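Local coordinates for protein L-iditol 2-dehydrogenase (PDB 4OH1) that probably oxidises polyols such as L-iditol with NAD+, as a zinc-containing member of the alcohol dehydrogenase family, at residues 183-195 and 310-322. Numbering follows the deposited sequence.
Sequences GGLGMMLVQLARL and RMIPRMDFSKIIQ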
loop_
_atom_site.group_PDB
_atom_site.type_symbol
_atom_site.label_atom_id
_atom_site.label_comp_id
_atom_site.label_asym_id
_atom_site.label_seq_id
_atom_site.Cartn_x
_atom_site.Cartn_y
_atom_site.Cartn_z
ATOM N N GLY A 183 22.311 -16.737 -11.044
ATOM C CA GLY A 183 22.084 -18.054 -10.481
ATOM C C GLY A 183 20.620 -18.461 -10.506
ATOM O O GLY A 183 19.789 -17.866 -11.185
ATOM N N GLY A 184 20.282 -19.471 -9.722
ATOM C CA GLY A 184 18.934 -20.000 -9.755
ATOM C C GLY A 184 17.910 -18.988 -9.320
ATOM O O GLY A 184 16.874 -18.805 -9.981
ATOM N N LEU A 185 18.146 -18.356 -8.191
ATOM C CA LEU A 185 17.232 -17.300 -7.736
ATOM C C LEU A 185 17.122 -16.168 -8.764
ATOM O O LEU A 185 16.044 -15.627 -8.993
ATOM C CB LEU A 185 17.679 -16.698 -6.415
ATOM C CG LEU A 185 17.323 -17.481 -5.174
ATOM C CD1 LEU A 185 17.716 -16.666 -3.906
ATOM C CD2 LEU A 185 15.833 -17.900 -5.133
ATOM N N GLY A 186 18.256 -15.828 -9.358
ATOM C CA GLY A 186 18.321 -14.888 -10.445
ATOM C C GLY A 186 17.398 -15.238 -11.585
ATOM O O GLY A 186 16.695 -14.372 -12.087
HETATM N N MSE A 187 17.410 -16.505 -12.007
HETATM C CA MSE A 187 16.619 -16.940 -13.140
HETATM C C MSE A 187 15.153 -16.899 -12.741
HETATM O O MSE A 187 14.300 -16.480 -13.495
HETATM C CB MSE A 187 16.996 -18.344 -13.572
HETATM C CG MSE A 187 18.405 -18.486 -14.139
HETATM SE SE MSE A 187 18.797 -17.150 -15.557
HETATM C CE MSE A 187 19.574 -15.706 -14.497
HETATM N N MSE A 188 14.834 -17.269 -11.530
HETATM C CA MSE A 188 13.443 -17.143 -11.079
HETATM C C MSE A 188 12.969 -15.670 -11.036
HETATM O O MSE A 188 11.826 -15.397 -11.360
HETATM C CB MSE A 188 13.254 -17.750 -9.692
HETATM C CG MSE A 188 13.575 -19.222 -9.676
HETATM SE SE MSE A 188 13.271 -20.138 -7.938
HETATM C CE MSE A 188 14.981 -21.146 -8.000
ATOM N N LEU A 189 13.828 -14.758 -10.587
ATOM C CA LEU A 189 13.512 -13.325 -10.633
ATOM C C LEU A 189 13.325 -12.830 -12.087
ATOM O O LEU A 189 12.488 -11.991 -12.349
ATOM C CB LEU A 189 14.568 -12.517 -9.938
ATOM C CG LEU A 189 14.519 -12.688 -8.416
ATOM C CD1 LEU A 189 15.774 -12.081 -7.817
ATOM C CD2 LEU A 189 13.257 -12.058 -7.824
ATOM N N VAL A 190 14.077 -13.352 -13.029
ATOM C CA VAL A 190 13.862 -12.957 -14.405
ATOM C C VAL A 190 12.419 -13.315 -14.795
ATOM O O VAL A 190 11.660 -12.477 -15.330
ATOM C CB VAL A 190 14.855 -13.574 -15.395
ATOM C CG1 VAL A 190 14.409 -13.373 -16.811
ATOM C CG2 VAL A 190 16.252 -12.955 -15.224
ATOM N N GLN A 191 12.026 -14.551 -14.537
ATOM C CA GLN A 191 10.695 -15.019 -14.913
ATOM C C GLN A 191 9.614 -14.249 -14.181
ATOM O O GLN A 191 8.591 -13.903 -14.782
ATOM C CB GLN A 191 10.550 -16.508 -14.708
ATOM C CG GLN A 191 11.442 -17.310 -15.680
ATOM C CD GLN A 191 11.110 -18.782 -15.781
ATOM O OE1 GLN A 191 9.968 -19.174 -15.580
ATOM N NE2 GLN A 191 12.091 -19.591 -16.179
ATOM N N LEU A 192 9.838 -13.980 -12.904
ATOM C CA LEU A 192 8.892 -13.246 -12.115
ATOM C C LEU A 192 8.828 -11.786 -12.474
ATOM O O LEU A 192 7.751 -11.179 -12.316
ATOM C CB LEU A 192 9.182 -13.367 -10.610
ATOM C CG LEU A 192 8.929 -14.712 -9.954
ATOM C CD1 LEU A 192 9.399 -14.648 -8.569
ATOM C CD2 LEU A 192 7.466 -15.127 -10.003
ATOM N N ALA A 193 9.946 -11.207 -12.913
ATOM C CA ALA A 193 9.923 -9.815 -13.367
ATOM C C ALA A 193 9.075 -9.754 -14.627
ATOM O O ALA A 193 8.281 -8.853 -14.744
ATOM C CB ALA A 193 11.293 -9.257 -13.634
ATOM N N ARG A 194 9.175 -10.739 -15.530
ATOM C CA ARG A 194 8.300 -10.729 -16.659
ATOM C C ARG A 194 6.824 -10.793 -16.270
ATOM O O ARG A 194 5.984 -10.091 -16.869
ATOM C CB ARG A 194 8.567 -11.906 -17.577
ATOM C CG ARG A 194 9.798 -11.757 -18.390
ATOM C CD ARG A 194 9.426 -11.086 -19.701
ATOM N NE ARG A 194 10.551 -10.913 -20.597
ATOM C CZ ARG A 194 10.462 -10.399 -21.819
ATOM N NH1 ARG A 194 9.287 -10.012 -22.321
ATOM N NH2 ARG A 194 11.553 -10.271 -22.548
ATOM N N LEU A 195 6.535 -11.610 -15.259
ATOM C CA LEU A 195 5.159 -11.904 -14.832
ATOM C C LEU A 195 4.681 -10.845 -13.881
ATOM O O LEU A 195 3.606 -10.968 -13.336
ATOM C CB LEU A 195 5.033 -13.275 -14.131
ATOM C CG LEU A 195 5.294 -14.433 -15.082
ATOM C CD1 LEU A 195 5.643 -15.658 -14.292
ATOM C CD2 LEU A 195 4.078 -14.696 -15.912
ATOM N N ARG A 310 0.876 -21.930 -6.291
ATOM C CA ARG A 310 0.020 -21.521 -7.448
ATOM C C ARG A 310 0.793 -21.027 -8.669
ATOM O O ARG A 310 0.324 -21.172 -9.788
ATOM C CB ARG A 310 -0.994 -20.501 -7.044
ATOM C CG ARG A 310 -2.048 -21.069 -6.137
ATOM C CD ARG A 310 -3.194 -20.098 -5.982
ATOM N NE ARG A 310 -2.815 -18.885 -5.283
ATOM C CZ ARG A 310 -2.762 -18.779 -3.965
ATOM N NH1 ARG A 310 -3.075 -19.825 -3.223
ATOM N NH2 ARG A 310 -2.418 -17.646 -3.371
HETATM N N MSE A 311 1.992 -20.487 -8.448
HETATM C CA MSE A 311 2.852 -19.964 -9.524
HETATM C C MSE A 311 3.633 -21.018 -10.305
HETATM O O MSE A 311 4.050 -20.830 -11.468
HETATM C CB MSE A 311 3.861 -19.017 -8.945
HETATM C CG MSE A 311 3.254 -17.732 -8.435
HETATM SE SE MSE A 311 2.352 -16.692 -9.867
HETATM C CE MSE A 311 3.745 -16.356 -11.210
ATOM N N ILE A 312 3.871 -22.131 -9.666
ATOM C CA ILE A 312 4.686 -23.166 -10.302
ATOM C C ILE A 312 4.239 -23.427 -11.717
ATOM O O ILE A 312 5.090 -23.390 -12.591
ATOM C CB ILE A 312 4.759 -24.475 -9.500
ATOM C CG1 ILE A 312 5.415 -24.271 -8.130
ATOM C CG2 ILE A 312 5.476 -25.547 -10.273
ATOM C CD1 ILE A 312 6.874 -24.012 -8.170
ATOM N N PRO A 313 2.946 -23.665 -11.980
ATOM C CA PRO A 313 2.611 -23.897 -13.413
ATOM C C PRO A 313 2.874 -22.695 -14.355
ATOM O O PRO A 313 2.818 -22.860 -15.573
ATOM C CB PRO A 313 1.109 -24.230 -13.414
ATOM C CG PRO A 313 0.766 -24.479 -11.962
ATOM C CD PRO A 313 1.779 -23.771 -11.117
ATOM N N ARG A 314 3.098 -21.510 -13.822
ATOM C CA ARG A 314 3.438 -20.352 -14.651
ATOM C C ARG A 314 4.932 -20.220 -14.905
ATOM O O ARG A 314 5.337 -19.378 -15.656
ATOM C CB ARG A 314 2.992 -19.035 -13.979
ATOM C CG ARG A 314 1.450 -18.829 -13.903
ATOM C CD ARG A 314 0.648 -19.104 -15.211
ATOM N NE ARG A 314 -0.621 -18.343 -15.205
ATOM C CZ ARG A 314 -1.773 -18.687 -15.790
ATOM N NH1 ARG A 314 -1.901 -19.833 -16.423
ATOM N NH2 ARG A 314 -2.823 -17.849 -15.779
HETATM N N MSE A 315 5.757 -20.984 -14.220
HETATM C CA MSE A 315 7.183 -20.843 -14.321
HETATM C C MSE A 315 7.645 -21.893 -15.297
HETATM O O MSE A 315 6.949 -22.853 -15.516
HETATM C CB MSE A 315 7.880 -21.177 -13.016
HETATM C CG MSE A 315 7.426 -20.458 -11.821
HETATM SE SE MSE A 315 7.784 -18.563 -12.083
HETATM C CE MSE A 315 9.710 -18.635 -11.859
ATOM N N ASP A 316 8.831 -21.744 -15.839
ATOM C CA ASP A 316 9.412 -22.813 -16.706
ATOM C C ASP A 316 10.739 -23.215 -16.121
ATOM O O ASP A 316 11.745 -22.487 -16.254
ATOM C CB ASP A 316 9.618 -22.290 -18.089
ATOM C CG ASP A 316 10.243 -23.326 -19.031
ATOM O OD1 ASP A 316 10.640 -24.402 -18.587
ATOM O OD2 ASP A 316 10.338 -23.035 -20.217
ATOM N N PHE A 317 10.770 -24.346 -15.445
ATOM C CA PHE A 317 11.969 -24.704 -14.714
ATOM C C PHE A 317 12.901 -25.484 -15.589
ATOM O O PHE A 317 13.957 -25.880 -15.148
ATOM C CB PHE A 317 11.649 -25.493 -13.446
ATOM C CG PHE A 317 11.050 -24.664 -12.373
ATOM C CD1 PHE A 317 11.714 -23.572 -11.877
ATOM C CD2 PHE A 317 9.805 -24.893 -11.912
ATOM C CE1 PHE A 317 11.130 -22.762 -10.921
ATOM C CE2 PHE A 317 9.244 -24.087 -10.942
ATOM C CZ PHE A 317 9.914 -23.049 -10.438
ATOM N N SER A 318 12.536 -25.706 -16.842
ATOM C CA SER A 318 13.451 -26.427 -17.730
ATOM C C SER A 318 14.625 -25.507 -18.033
ATOM O O SER A 318 15.597 -25.914 -18.533
ATOM C CB SER A 318 12.746 -26.766 -19.013
ATOM O OG SER A 318 12.479 -25.579 -19.769
ATOM N N LYS A 319 14.537 -24.251 -17.646
ATOM C CA LYS A 319 15.588 -23.291 -17.874
ATOM C C LYS A 319 16.348 -22.932 -16.612
ATOM O O LYS A 319 17.144 -22.004 -16.601
ATOM C CB LYS A 319 14.884 -22.026 -18.359
ATOM C CG LYS A 319 14.203 -22.276 -19.696
ATOM C CD LYS A 319 13.584 -21.033 -20.246
ATOM C CE LYS A 319 12.947 -21.278 -21.571
ATOM N NZ LYS A 319 11.884 -20.244 -21.675
ATOM N N ILE A 320 16.091 -23.667 -15.540
ATOM C CA ILE A 320 16.611 -23.341 -14.245
ATOM C C ILE A 320 17.204 -24.572 -13.604
ATOM O O ILE A 320 18.366 -24.548 -13.168
ATOM C CB ILE A 320 15.490 -22.768 -13.381
ATOM C CG1 ILE A 320 14.979 -21.448 -14.011
ATOM C CG2 ILE A 320 15.973 -22.548 -11.952
ATOM C CD1 ILE A 320 13.869 -20.729 -13.218
ATOM N N ILE A 321 16.421 -25.653 -13.551
ATOM C CA ILE A 321 16.938 -26.910 -13.063
ATOM C C ILE A 321 17.794 -27.465 -14.139
ATOM O O ILE A 321 17.292 -27.885 -15.137
ATOM C CB ILE A 321 15.875 -27.921 -12.744
ATOM C CG1 ILE A 321 14.984 -27.393 -11.635
ATOM C CG2 ILE A 321 16.569 -29.195 -12.257
ATOM C CD1 ILE A 321 13.628 -28.114 -11.486
ATOM N N GLN A 322 19.095 -27.456 -13.942
ATOM C CA GLN A 322 19.987 -27.859 -15.018
ATOM C C GLN A 322 20.620 -29.192 -14.765
ATOM O O GLN A 322 21.249 -29.695 -15.646
ATOM C CB GLN A 322 21.100 -26.846 -15.195
ATOM C CG GLN A 322 20.556 -25.464 -15.401
ATOM C CD GLN A 322 21.544 -24.536 -15.990
ATOM O OE1 GLN A 322 22.374 -23.931 -15.289
ATOM N NE2 GLN A 322 21.418 -24.329 -17.288
HETATM O O HOH W 1 7.709 -18.188 -16.699
#
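The carboxamide oxygen of Gln191, on the first helix (184-194) of the Rossmann-type fold, is gripped twice: Asp316 N donates to Gln191 OE1 at 2.8 Å, in the carbonyl plane on a lone pair, and a water that also donates to Arg314 O supplies the second hydrogen. The other half of the same amide turns back to the same residue, Gln191 NE2 reaching Asp316 O at 2.9 Å in a nearly straight bond (168°), while Asn217 OD1 takes another hydrogen bond from NE2. With both ends tied, the amide cannot flip without losing these bonds. A glycine-rich turn, probably the GxGxxG that binds the nucleotide in this family, runs into the start of the helix at Gly183 and Gly186. The helix packs on the chain leading from helix 305-311 to strand 321-326, which joins the sheet of the GroES-like domain. Gln191 gets there by running extended beyond CG (chi2 -166°), and Gln191 CB lies 3.7 Å from Met315 CE, the methyl of a selenomethionine. Ile320 CD1 comes against the amide, 3.6 Å from Gln191 NE2, and the side chains of Ile320 and Met188 cross at about a right angle. Met188 lies near the zinc site, its side chain about 6 Å from that of the zinc ligand Glu75. Just past the helix C-terminus, Leu195 and Met311 meet tip to tip, Leu195 CD1 lying 3.7 Å from Met311 CE.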